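Local atomic coordinates of alpha-fucosidase GH29 (Fusarium graminearum, PDB entry 4PSR), a protein that hydrolyses alpha-L-fucosides as a GH29 glycoside hydrolase, and probably removes alpha-1,6-linked fucose from the glycans of glycoproteins. Residues Ala19-Tyr24 with Glu266-Tyr271; Ala27-Tyr32 with Lys113-Arg118; Asp375-Asp380 with Arg409-Asp414; Val440-Leu445 with Leu489-Gly494. All blocks are in the same frame, centred on the assembly; numbering follows the deposited sequence.

Contacts 1 and 2 both belong to the eight-stranded parallel barrel that carries the fucose. Their centres lie 15 Å apart, and helix 22-27 is followed, after K28, by strand 29-33. The side chain of T270 in contact 1 is about 10 Å from the bound fucose. Y32, at the end of one segment of contact 2, touches the sugar. Contact 3 joins the barrel domain to the C-terminal domain. It meets contact 1 through the salt bridge from R377 NH2 to E22 OE1, 2.8 Å, and contact 2 through that from R118 NH1 to D375 OD1, 3.0 Å. Contact 4 lies in the C-terminal sheet, with its centre 14 Å from that of contact 3.

Contact 1. Residues Ala19-Tyr24 with Glu266-Tyr271; sequences AAPEWY and EVVTTY
The start of helix 22-27 packs here against barrel strand 268-272, at the end of the barrel where the strands begin. P21, at the N-cap position, and W23 and Y24 of the first turn meet E266 and V268. The W23 indole donates NE1 to the carbonyl O of E266 at 2.9 Å. That oxygen lies in the ring plane, and the N-H...O angle is 157°. With W23 CG between its own N and carbonyl carbon (chi1 71°), the indole lies beside E266.

V268 fills the centre of the contact. Its CG2 presses on P21 CD at 3.4 Å, tighter than a usual carbon contact. The same methyl touches W23 CZ2 at 4.1 Å, while CG1 lies over one face of the Y24 ring, toward its rim. Y24 OH bonds to Q301.

The E266 carboxylate reaches the helix start through two waters. OE1 accepts a hydrogen bond from the water bound to E22 N, and OE2 from the one bound to W23 N. A third water joins A19 O, at 2.8 Å, to T269 N. I222 of strand 222-225 also packs on W23, Y24 and V268. A short helix laid across the strand starts, before the first strand, helps close the bottom of the TIM barrel.

Contact 2. Residues Ala27-Tyr32 with Lys113-Arg118; sequences AKFGVY and KGSGAR
F29 brings one edge of its ring against the turn that follows helix 105-114. CE2 lies 3.5 Å from S115 OG, and G116 C is close to the ring plane near CD2. With CG anti to the backbone N (chi1 178°), the ring lies beside the turn. CE2 also touches A117 CB at 4.2 Å, and CD2 lies against A117 N and CA. I362 and L366 of helix 353-369 also pack on this side chain.

One backbone bond joins the segments. R118 N donates to F29 O at 2.9 Å, almost straight, with an N-H...O angle of 173°. The same oxygen has the CA of A117 at 3.5 Å in a CA-H...O contact. The A117 methyl then meets V31 CG2 at 4.0 Å. S115 OG is near that methyl of V31 too, and its main partner is the V112 carbonyl.

On the far side of the hydrogen bond, A27 CB and R118 CB touch at 3.9 Å. In the conformer given, the arginine chain runs extended from CG to NE, with its CD against A27 O, and NH1 makes a salt bridge with D375.

G116, the first residue to leave helical angles, makes a Schellman motif. At its backbone angles a CB would be jammed against the S115 carbonyl, which calls for glycine. The turn leads directly to strand 119-125, which lies beside strand 29-33 in the barrel. V31 is backbone-bonded to F119 and G121 of that strand. A helix returning through a tight turn into the next parallel strand is the beta-alpha-beta repeat of a TIM barrel.

Contact 3. Residues Asp375-Asp380 with Arg409-Asp414; sequences DTRAWD and RNKEDD. With TRS (2-amino-2-hydroxymethyl-propane-1,3-diol), chain G.
R409 lays its guanidinium over R377, with R377 CB above the centre of one face and 3.6 Å from CZ. A Tris molecule, probably from the crystallisation liquor, puts C3 over the opposite face. R409 NE donates to A378 O at 3.1 Å, coming from above that carbonyl plane. NH1 bonds to N410 O, which D413 N reaches from the other face. These bonds fix the rotation of the group.

The Tris spans two acids. Its O2 and O3 bond to OD1 and OD2 of D413, and its N to D380 OD2 at 2.8 Å. O2 also lies at the edge of the W379 ring.

Behind the side chains, R377 and R409 form a single antiparallel hydrogen-bonded pair. R377 N gives to R409 O at 3.0 Å, and R409 N to R377 O at 2.8 Å. K411 CE lies over one face of the R377 guanidinium. Their charged ends are near each other, but both bind D26, which would ease the repulsion, and R377 also binds E22. A water links D375 O to K411 N.

The chain leaving helix 353-369 thus bridges helix 22-27 of the barrel domain and the turn between strands 405-409 and 415-420.

Contact 4. Residues Val440-Leu445 with Leu489-Gly494; sequences VDLESL and LTFDGG
Apolar contacts centre on F491. L445 CD1 stands over one face of the phenyl ring in a CH-pi contact, 3.9 Å from the ring centroid and 18° off the normal. With CG anti to the backbone N (chi1 -179°), the L445 side chain reaches the ring. The same methyl also touches L489 CB at 3.9 Å, two residues back along the strand from F491. L442 comes to the ring in its plane, with CD2 at the edge and 4.0 Å from CE1. The ring is therefore met on a face by one leucine and on an edge by the other.

Polar contacts gather round S444. Its carbonyl O accepts from D492 N at 2.9 Å, with an N-H...O angle of 159° and the donor in the carbonyl plane. The CA of F491 approaches this oxygen at 3.2 Å in a CA-H...O contact. S444 OG lies near the plane of the F491 ring, 3.4 Å from CD1. A water ties OG to the carbonyl O of G494, 2.8 Å from each.

Turns shape the first segment. D441 OD1 accepts from E443 N, an Asx turn. A type I turn from L442 to L445 follows, closed by L445 N to L442 O.

L445 and F491 form an antiparallel non-hydrogen-bonded pair at the start of strand 445-451 and the end of strand 485-491. In the conformer given, D492 OD1 makes a salt bridge to K446. W464 of strand 464-466 packs on L442 and L445. On its other side, strand 485-491 runs antiparallel to strand 415-420 in the C-terminal sheet.

Contact 1. Residues Ala19-Tyr24 with Glu266-Tyr271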
# COMPACT_ATOMS: atom_id res chain seq x y z
N ALA A 19 -0.52 15.14 -2.36
CA ALA A 19 -0.82 13.88 -1.71
C ALA A 19 0.33 12.88 -1.71
O ALA A 19 0.62 12.25 -0.70
CB ALA A 19 -2.04 13.26 -2.35
N ALA A 20 0.94 12.74 -2.87
CA ALA A 20 1.96 11.70 -3.11
C ALA A 20 3.20 12.37 -3.67
O ALA A 20 3.35 12.53 -4.89
CB ALA A 20 1.42 10.66 -4.08
N PRO A 21 4.11 12.78 -2.78
CA PRO A 21 5.31 13.49 -3.25
C PRO A 21 6.25 12.55 -4.00
O PRO A 21 6.14 11.33 -3.91
CB PRO A 21 5.94 14.01 -1.97
CG PRO A 21 5.50 13.07 -0.91
CD PRO A 21 4.09 12.62 -1.31
N GLU A 22 7.18 13.11 -4.76
CA GLU A 22 8.05 12.29 -5.60
C GLU A 22 8.84 11.24 -4.81
O GLU A 22 8.96 10.10 -5.30
CB GLU A 22 8.99 13.17 -6.44
CG GLU A 22 8.25 14.10 -7.37
CD GLU A 22 7.35 13.38 -8.32
OE1 GLU A 22 7.82 12.57 -9.14
OE2 GLU A 22 6.13 13.63 -8.32
N TRP A 23 9.32 11.55 -3.62
CA TRP A 23 10.08 10.54 -2.87
C TRP A 23 9.22 9.30 -2.57
O TRP A 23 9.74 8.16 -2.53
CB TRP A 23 10.70 11.07 -1.57
CG TRP A 23 9.71 11.36 -0.46
CD1 TRP A 23 9.24 12.58 -0.08
CD2 TRP A 23 9.14 10.42 0.46
NE1 TRP A 23 8.39 12.46 0.98
CE2 TRP A 23 8.30 11.14 1.34
CE3 TRP A 23 9.23 9.03 0.62
CZ2 TRP A 23 7.57 10.53 2.34
CZ3 TRP A 23 8.49 8.43 1.64
CH2 TRP A 23 7.67 9.18 2.48
N TYR A 24 7.93 9.52 -2.33
CA TYR A 24 7.03 8.43 -1.99
C TYR A 24 6.70 7.60 -3.21
O TYR A 24 6.65 6.38 -3.15
CB TYR A 24 5.78 9.01 -1.30
CG TYR A 24 4.65 8.03 -0.98
CD1 TYR A 24 3.58 7.88 -1.84
CD2 TYR A 24 4.67 7.26 0.18
CE1 TYR A 24 2.55 7.02 -1.55
CE2 TYR A 24 3.63 6.41 0.48
CZ TYR A 24 2.58 6.29 -0.39
OH TYR A 24 1.52 5.45 -0.14
N GLU A 266 8.20 16.77 3.03
CA GLU A 266 6.99 16.44 2.29
C GLU A 266 6.38 15.21 2.93
O GLU A 266 6.92 14.11 2.81
CB GLU A 266 7.30 16.16 0.83
CG GLU A 266 7.87 17.34 0.07
CD GLU A 266 8.40 16.90 -1.25
OE1 GLU A 266 7.81 17.25 -2.30
OE2 GLU A 266 9.39 16.14 -1.25
N VAL A 267 5.27 15.40 3.63
CA VAL A 267 4.66 14.33 4.41
C VAL A 267 3.48 13.75 3.67
O VAL A 267 2.92 14.35 2.75
CB VAL A 267 4.25 14.78 5.84
CG1 VAL A 267 5.47 15.30 6.57
CG2 VAL A 267 3.10 15.83 5.82
N VAL A 268 3.11 12.54 4.08
CA VAL A 268 2.02 11.79 3.45
C VAL A 268 1.07 11.27 4.50
O VAL A 268 1.50 10.81 5.56
CB VAL A 268 2.58 10.58 2.68
CG1 VAL A 268 1.49 9.71 2.08
CG2 VAL A 268 3.54 11.05 1.60
N THR A 269 -0.24 11.33 4.24
CA THR A 269 -1.16 10.55 5.04
C THR A 269 -2.02 9.65 4.16
O THR A 269 -2.38 10.02 3.03
CB THR A 269 -2.02 11.45 5.98
OG1 THR A 269 -2.66 10.65 6.98
CG2 THR A 269 -3.06 12.25 5.21
N THR A 270 -2.24 8.43 4.62
CA THR A 270 -3.02 7.43 3.89
C THR A 270 -4.33 7.12 4.64
O THR A 270 -4.44 7.35 5.86
CB THR A 270 -2.25 6.09 3.63
OG1 THR A 270 -2.14 5.36 4.86
CG2 THR A 270 -0.86 6.32 3.05
N TYR A 271 -5.31 6.63 3.92
CA TYR A 271 -6.58 6.25 4.54
C TYR A 271 -7.16 5.13 3.68
O TYR A 271 -6.78 4.99 2.50
CB TYR A 271 -7.55 7.45 4.70
CG TYR A 271 -8.10 7.91 3.38
CD1 TYR A 271 -7.27 8.41 2.38
CD2 TYR A 271 -9.47 7.82 3.13
CE1 TYR A 271 -7.77 8.78 1.17
CE2 TYR A 271 -9.98 8.18 1.91
CZ TYR A 271 -9.14 8.67 0.93
OH TYR A 271 -9.67 9.00 -0.30
O HOH W 1 -0.58 12.88 1.76
O HOH W 2 7.41 16.05 -4.58
O HOH W 3 9.97 14.26 -3.12

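Contact 2. Residues Ala27-Tyr32 with Lys113-Arg118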
# COMPACT_ATOMS: atom_id res chain seq x y z
N ALA A 27 9.63 5.34 -3.84
CA ALA A 27 9.99 4.40 -2.78
C ALA A 27 9.57 2.96 -3.03
O ALA A 27 10.36 2.06 -2.76
CB ALA A 27 9.43 4.87 -1.45
N LYS A 28 8.33 2.78 -3.49
CA LYS A 28 7.73 1.51 -3.90
C LYS A 28 7.41 0.49 -2.82
O LYS A 28 6.32 -0.09 -2.85
CB LYS A 28 8.54 0.80 -4.97
CG LYS A 28 8.84 1.67 -6.22
CD LYS A 28 7.61 2.39 -6.78
CE LYS A 28 7.92 3.06 -8.09
NZ LYS A 28 6.76 3.84 -8.57
N PHE A 29 8.33 0.26 -1.90
CA PHE A 29 8.26 -0.85 -0.96
C PHE A 29 8.58 -0.35 0.44
O PHE A 29 9.60 0.31 0.66
CB PHE A 29 9.28 -1.95 -1.37
CG PHE A 29 9.31 -3.11 -0.42
CD1 PHE A 29 8.17 -3.88 -0.15
CD2 PHE A 29 10.50 -3.45 0.20
CE1 PHE A 29 8.23 -4.96 0.77
CE2 PHE A 29 10.56 -4.53 1.11
CZ PHE A 29 9.43 -5.28 1.37
N GLY A 30 7.67 -0.62 1.37
CA GLY A 30 7.87 -0.36 2.78
C GLY A 30 7.47 -1.53 3.65
O GLY A 30 6.86 -2.50 3.17
N VAL A 31 7.84 -1.48 4.93
CA VAL A 31 7.52 -2.53 5.88
C VAL A 31 6.99 -1.93 7.18
O VAL A 31 7.55 -1.00 7.74
CB VAL A 31 8.76 -3.42 6.17
CG1 VAL A 31 8.47 -4.40 7.30
CG2 VAL A 31 9.18 -4.17 4.92
N TYR A 32 5.93 -2.53 7.71
CA TYR A 32 5.44 -2.19 9.04
C TYR A 32 5.09 -3.46 9.81
O TYR A 32 5.22 -4.55 9.28
CB TYR A 32 4.29 -1.16 9.04
CG TYR A 32 2.87 -1.54 8.61
CD1 TYR A 32 1.79 -0.90 9.19
CD2 TYR A 32 2.62 -2.45 7.60
CE1 TYR A 32 0.52 -1.17 8.81
CE2 TYR A 32 1.32 -2.74 7.21
CZ TYR A 32 0.28 -2.08 7.80
OH TYR A 32 -1.01 -2.37 7.36
N LYS A 113 15.89 -3.10 6.83
CA LYS A 113 16.74 -2.36 5.90
C LYS A 113 17.25 -3.29 4.80
O LYS A 113 17.23 -2.95 3.61
CB LYS A 113 17.92 -1.74 6.65
CG LYS A 113 18.85 -0.96 5.76
CD LYS A 113 18.16 0.24 5.11
CE LYS A 113 19.14 1.13 4.35
NZ LYS A 113 18.46 2.30 3.74
N GLY A 114 17.68 -4.48 5.20
CA GLY A 114 18.19 -5.47 4.28
C GLY A 114 17.17 -5.99 3.27
O GLY A 114 17.53 -6.43 2.18
N SER A 115 15.88 -5.83 3.59
CA SER A 115 14.80 -6.23 2.67
C SER A 115 14.61 -5.29 1.48
O SER A 115 13.88 -5.62 0.54
CB SER A 115 13.45 -6.38 3.40
OG SER A 115 12.84 -5.12 3.68
N GLY A 116 15.22 -4.10 1.54
CA GLY A 116 15.06 -3.09 0.52
C GLY A 116 13.95 -2.08 0.80
O GLY A 116 13.63 -1.27 -0.04
N ALA A 117 13.36 -2.13 1.99
CA ALA A 117 12.31 -1.18 2.39
C ALA A 117 12.89 0.25 2.35
O ALA A 117 13.99 0.47 2.86
CB ALA A 117 11.87 -1.50 3.77
N ARG A 118 12.14 1.19 1.78
CA ARG A 118 12.56 2.58 1.80
C ARG A 118 11.75 3.40 2.80
O ARG A 118 12.11 4.54 3.08
CB ARG A 118 12.47 3.18 0.41
CG ARG A 118 13.57 2.76 -0.51
CD ARG A 118 13.64 3.75 -1.64
NE ARG A 118 14.81 3.58 -2.47
CZ ARG A 118 15.00 4.22 -3.59
NH1 ARG A 118 14.07 5.08 -4.02
NH2 ARG A 118 16.10 4.00 -4.29

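Contact 3. Residues Asp375-Asp380 with Arg409-Asp414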
# COMPACT_ATOMS: atom_id res chain seq x y z
N ASP A 375 12.28 4.32 -8.10
CA ASP A 375 12.42 5.51 -8.95
C ASP A 375 11.77 5.38 -10.31
O ASP A 375 11.92 6.27 -11.14
CB ASP A 375 13.92 5.89 -9.14
CG ASP A 375 14.66 6.10 -7.84
OD1 ASP A 375 14.05 6.32 -6.79
OD2 ASP A 375 15.90 5.99 -7.87
N THR A 376 11.01 4.31 -10.56
CA THR A 376 10.29 4.14 -11.82
C THR A 376 8.85 4.64 -11.68
O THR A 376 8.41 5.00 -10.59
CB THR A 376 10.24 2.66 -12.29
OG1 THR A 376 9.41 1.86 -11.41
CG2 THR A 376 11.63 2.03 -12.41
N ARG A 377 8.14 4.69 -12.79
CA ARG A 377 6.73 4.99 -12.81
C ARG A 377 6.02 3.95 -13.68
O ARG A 377 6.62 3.30 -14.56
CB ARG A 377 6.49 6.38 -13.40
CG ARG A 377 7.09 7.55 -12.60
CD ARG A 377 6.40 7.69 -11.25
NE ARG A 377 6.93 8.82 -10.47
CZ ARG A 377 7.95 8.76 -9.62
NH1 ARG A 377 8.60 7.63 -9.37
NH2 ARG A 377 8.36 9.84 -8.98
N ALA A 378 4.73 3.82 -13.47
CA ALA A 378 3.92 2.92 -14.25
C ALA A 378 3.90 3.36 -15.71
O ALA A 378 4.01 4.56 -16.03
CB ALA A 378 2.49 2.92 -13.69
N TRP A 379 3.76 2.38 -16.59
CA TRP A 379 3.53 2.63 -18.01
C TRP A 379 2.03 2.94 -18.17
O TRP A 379 1.39 3.24 -17.18
CB TRP A 379 3.94 1.41 -18.81
CG TRP A 379 4.18 1.64 -20.28
CD1 TRP A 379 4.59 2.81 -20.86
CD2 TRP A 379 4.07 0.68 -21.32
NE1 TRP A 379 4.73 2.62 -22.23
CE2 TRP A 379 4.40 1.33 -22.53
CE3 TRP A 379 3.69 -0.66 -21.36
CZ2 TRP A 379 4.39 0.67 -23.75
CZ3 TRP A 379 3.69 -1.32 -22.58
CH2 TRP A 379 4.04 -0.64 -23.77
N ASP A 380 1.46 2.88 -19.37
CA ASP A 380 0.01 3.04 -19.48
C ASP A 380 -0.72 1.70 -19.46
O ASP A 380 -1.93 1.67 -19.40
CB ASP A 380 -0.42 3.87 -20.70
CG ASP A 380 0.02 5.34 -20.60
OD1 ASP A 380 -0.10 5.97 -19.52
OD2 ASP A 380 0.53 5.85 -21.61
N ARG A 409 8.57 1.97 -16.15
CA ARG A 409 9.36 2.79 -17.07
C ARG A 409 10.14 3.85 -16.32
O ARG A 409 9.84 4.15 -15.16
CB ARG A 409 8.51 3.35 -18.22
CG ARG A 409 7.24 4.06 -17.83
CD ARG A 409 7.51 5.49 -17.62
NE ARG A 409 6.34 6.26 -17.17
CZ ARG A 409 6.42 7.54 -16.85
NH1 ARG A 409 7.59 8.16 -16.95
NH2 ARG A 409 5.35 8.21 -16.42
N ASN A 410 11.18 4.40 -16.94
CA ASN A 410 11.97 5.44 -16.26
C ASN A 410 11.29 6.81 -16.34
O ASN A 410 10.35 7.02 -17.10
CB ASN A 410 13.42 5.46 -16.77
CG ASN A 410 13.55 5.91 -18.21
OD1 ASN A 410 12.58 6.13 -18.92
ND2 ASN A 410 14.82 6.03 -18.66
N LYS A 411 11.78 7.73 -15.53
CA LYS A 411 11.23 9.10 -15.51
C LYS A 411 11.41 9.83 -16.83
O LYS A 411 10.58 10.65 -17.19
CB LYS A 411 11.83 9.94 -14.38
CG LYS A 411 11.50 9.39 -12.98
CD LYS A 411 12.05 10.28 -11.89
CE LYS A 411 11.71 9.70 -10.53
NZ LYS A 411 12.21 10.54 -9.42
N GLU A 412 12.49 9.55 -17.54
CA GLU A 412 12.70 10.17 -18.84
C GLU A 412 11.79 9.63 -19.94
O GLU A 412 11.71 10.20 -21.02
CB GLU A 412 14.16 10.02 -19.25
CG GLU A 412 15.07 10.97 -18.48
CD GLU A 412 14.70 12.43 -18.73
OE1 GLU A 412 14.50 12.80 -19.92
OE2 GLU A 412 14.59 13.19 -17.74
N ASP A 413 11.09 8.52 -19.66
CA ASP A 413 10.12 7.92 -20.57
C ASP A 413 10.73 7.40 -21.86
O ASP A 413 10.07 7.39 -22.89
CB ASP A 413 8.97 8.89 -20.87
CG ASP A 413 7.70 8.17 -21.30
OD1 ASP A 413 7.44 7.04 -20.82
OD2 ASP A 413 6.93 8.76 -22.09
N ASP A 414 11.98 6.94 -21.78
CA ASP A 414 12.67 6.30 -22.92
C ASP A 414 13.21 4.92 -22.62
O ASP A 414 13.85 4.31 -23.49
CB ASP A 414 13.79 7.20 -23.51
CG ASP A 414 14.91 7.51 -22.53
OD1 ASP A 414 14.96 7.01 -21.39
OD2 ASP A 414 15.82 8.29 -22.90
C TRS G . 3.29 7.41 -20.18
C1 TRS G . 3.03 6.49 -18.98
C2 TRS G . 3.87 6.63 -21.36
C3 TRS G . 4.25 8.51 -19.75
N TRS G . 2.03 8.05 -20.60
O1 TRS G . 2.00 7.05 -18.18
O2 TRS G . 5.01 5.94 -20.94
O3 TRS G . 4.48 9.43 -20.80
O HOH W 4 13.48 6.60 -13.46
O HOH W 5 2.94 6.66 -14.70

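Contact 4. Residues Val440-Leu445 with Leu489-Gly494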
# COMPACT_ATOMS: atom_id res chain seq x y z
N VAL A 440 2.59 -0.45 -33.11
CA VAL A 440 3.82 0.07 -32.56
C VAL A 440 4.96 0.01 -33.59
O VAL A 440 5.21 -1.03 -34.19
CB VAL A 440 4.18 -0.73 -31.28
CG1 VAL A 440 5.65 -0.71 -30.97
CG2 VAL A 440 3.38 -0.19 -30.09
N ASP A 441 5.63 1.14 -33.81
CA ASP A 441 6.79 1.21 -34.70
C ASP A 441 8.04 1.06 -33.85
O ASP A 441 8.29 1.88 -32.96
CB ASP A 441 6.82 2.54 -35.45
CG ASP A 441 7.83 2.55 -36.61
OD1 ASP A 441 8.92 1.95 -36.50
OD2 ASP A 441 7.51 3.18 -37.64
N LEU A 442 8.81 0.01 -34.11
CA LEU A 442 10.01 -0.26 -33.33
C LEU A 442 11.31 0.26 -33.95
O LEU A 442 12.40 -0.13 -33.53
CB LEU A 442 10.13 -1.76 -33.05
CG LEU A 442 9.09 -2.37 -32.10
CD1 LEU A 442 9.37 -3.86 -31.94
CD2 LEU A 442 9.10 -1.70 -30.72
N GLU A 443 11.19 1.18 -34.91
CA GLU A 443 12.37 1.78 -35.53
C GLU A 443 13.27 2.39 -34.46
O GLU A 443 14.48 2.36 -34.57
CB GLU A 443 11.98 2.85 -36.56
CG GLU A 443 11.32 4.08 -35.95
CD GLU A 443 10.87 5.09 -37.00
OE1 GLU A 443 11.36 5.02 -38.15
OE2 GLU A 443 10.02 5.94 -36.66
N SER A 444 12.65 2.92 -33.41
CA SER A 444 13.39 3.62 -32.37
C SER A 444 13.91 2.71 -31.25
O SER A 444 14.54 3.20 -30.32
CB SER A 444 12.53 4.71 -31.74
OG SER A 444 11.52 4.15 -30.94
N LEU A 445 13.65 1.41 -31.34
CA LEU A 445 14.20 0.48 -30.36
C LEU A 445 15.71 0.23 -30.53
O LEU A 445 16.12 -0.53 -31.40
CB LEU A 445 13.43 -0.84 -30.35
CG LEU A 445 13.91 -1.88 -29.33
CD1 LEU A 445 13.83 -1.34 -27.90
CD2 LEU A 445 13.10 -3.14 -29.47
N LEU A 489 14.50 -2.19 -22.21
CA LEU A 489 14.34 -1.79 -23.61
C LEU A 489 14.54 -0.29 -23.70
O LEU A 489 13.80 0.48 -23.11
CB LEU A 489 12.95 -2.16 -24.15
CG LEU A 489 12.64 -3.61 -24.54
CD1 LEU A 489 12.77 -4.54 -23.36
CD2 LEU A 489 11.26 -3.73 -25.10
N THR A 490 15.56 0.14 -24.43
CA THR A 490 15.87 1.55 -24.57
C THR A 490 15.46 2.05 -25.95
O THR A 490 15.79 1.42 -26.97
CB THR A 490 17.36 1.81 -24.35
OG1 THR A 490 17.77 1.34 -23.05
CG2 THR A 490 17.67 3.30 -24.48
N PHE A 491 14.75 3.16 -25.96
CA PHE A 491 14.22 3.73 -27.18
C PHE A 491 14.87 5.09 -27.41
O PHE A 491 15.24 5.78 -26.45
CB PHE A 491 12.71 3.90 -27.08
CG PHE A 491 11.95 2.61 -27.05
CD1 PHE A 491 11.50 2.03 -28.22
CD2 PHE A 491 11.66 1.98 -25.84
CE1 PHE A 491 10.78 0.84 -28.19
CE2 PHE A 491 10.93 0.81 -25.81
CZ PHE A 491 10.50 0.23 -26.98
N ASP A 492 15.08 5.47 -28.67
CA ASP A 492 15.44 6.85 -28.95
C ASP A 492 14.20 7.68 -28.97
O ASP A 492 13.21 7.33 -29.63
CB ASP A 492 16.12 7.03 -30.29
CG ASP A 492 17.67 6.81 -30.21
OD1 ASP A 492 18.25 7.25 -29.18
OD2 ASP A 492 18.25 6.24 -31.14
N GLY A 493 14.23 8.76 -28.21
CA GLY A 493 13.15 9.73 -28.20
C GLY A 493 11.77 9.34 -27.66
O GLY A 493 10.78 9.99 -27.98
N GLY A 494 11.70 8.29 -26.86
CA GLY A 494 10.49 8.00 -26.11
C GLY A 494 9.86 6.66 -26.43
O GLY A 494 9.91 6.19 -27.57
O HOH W 6 9.62 6.08 -30.36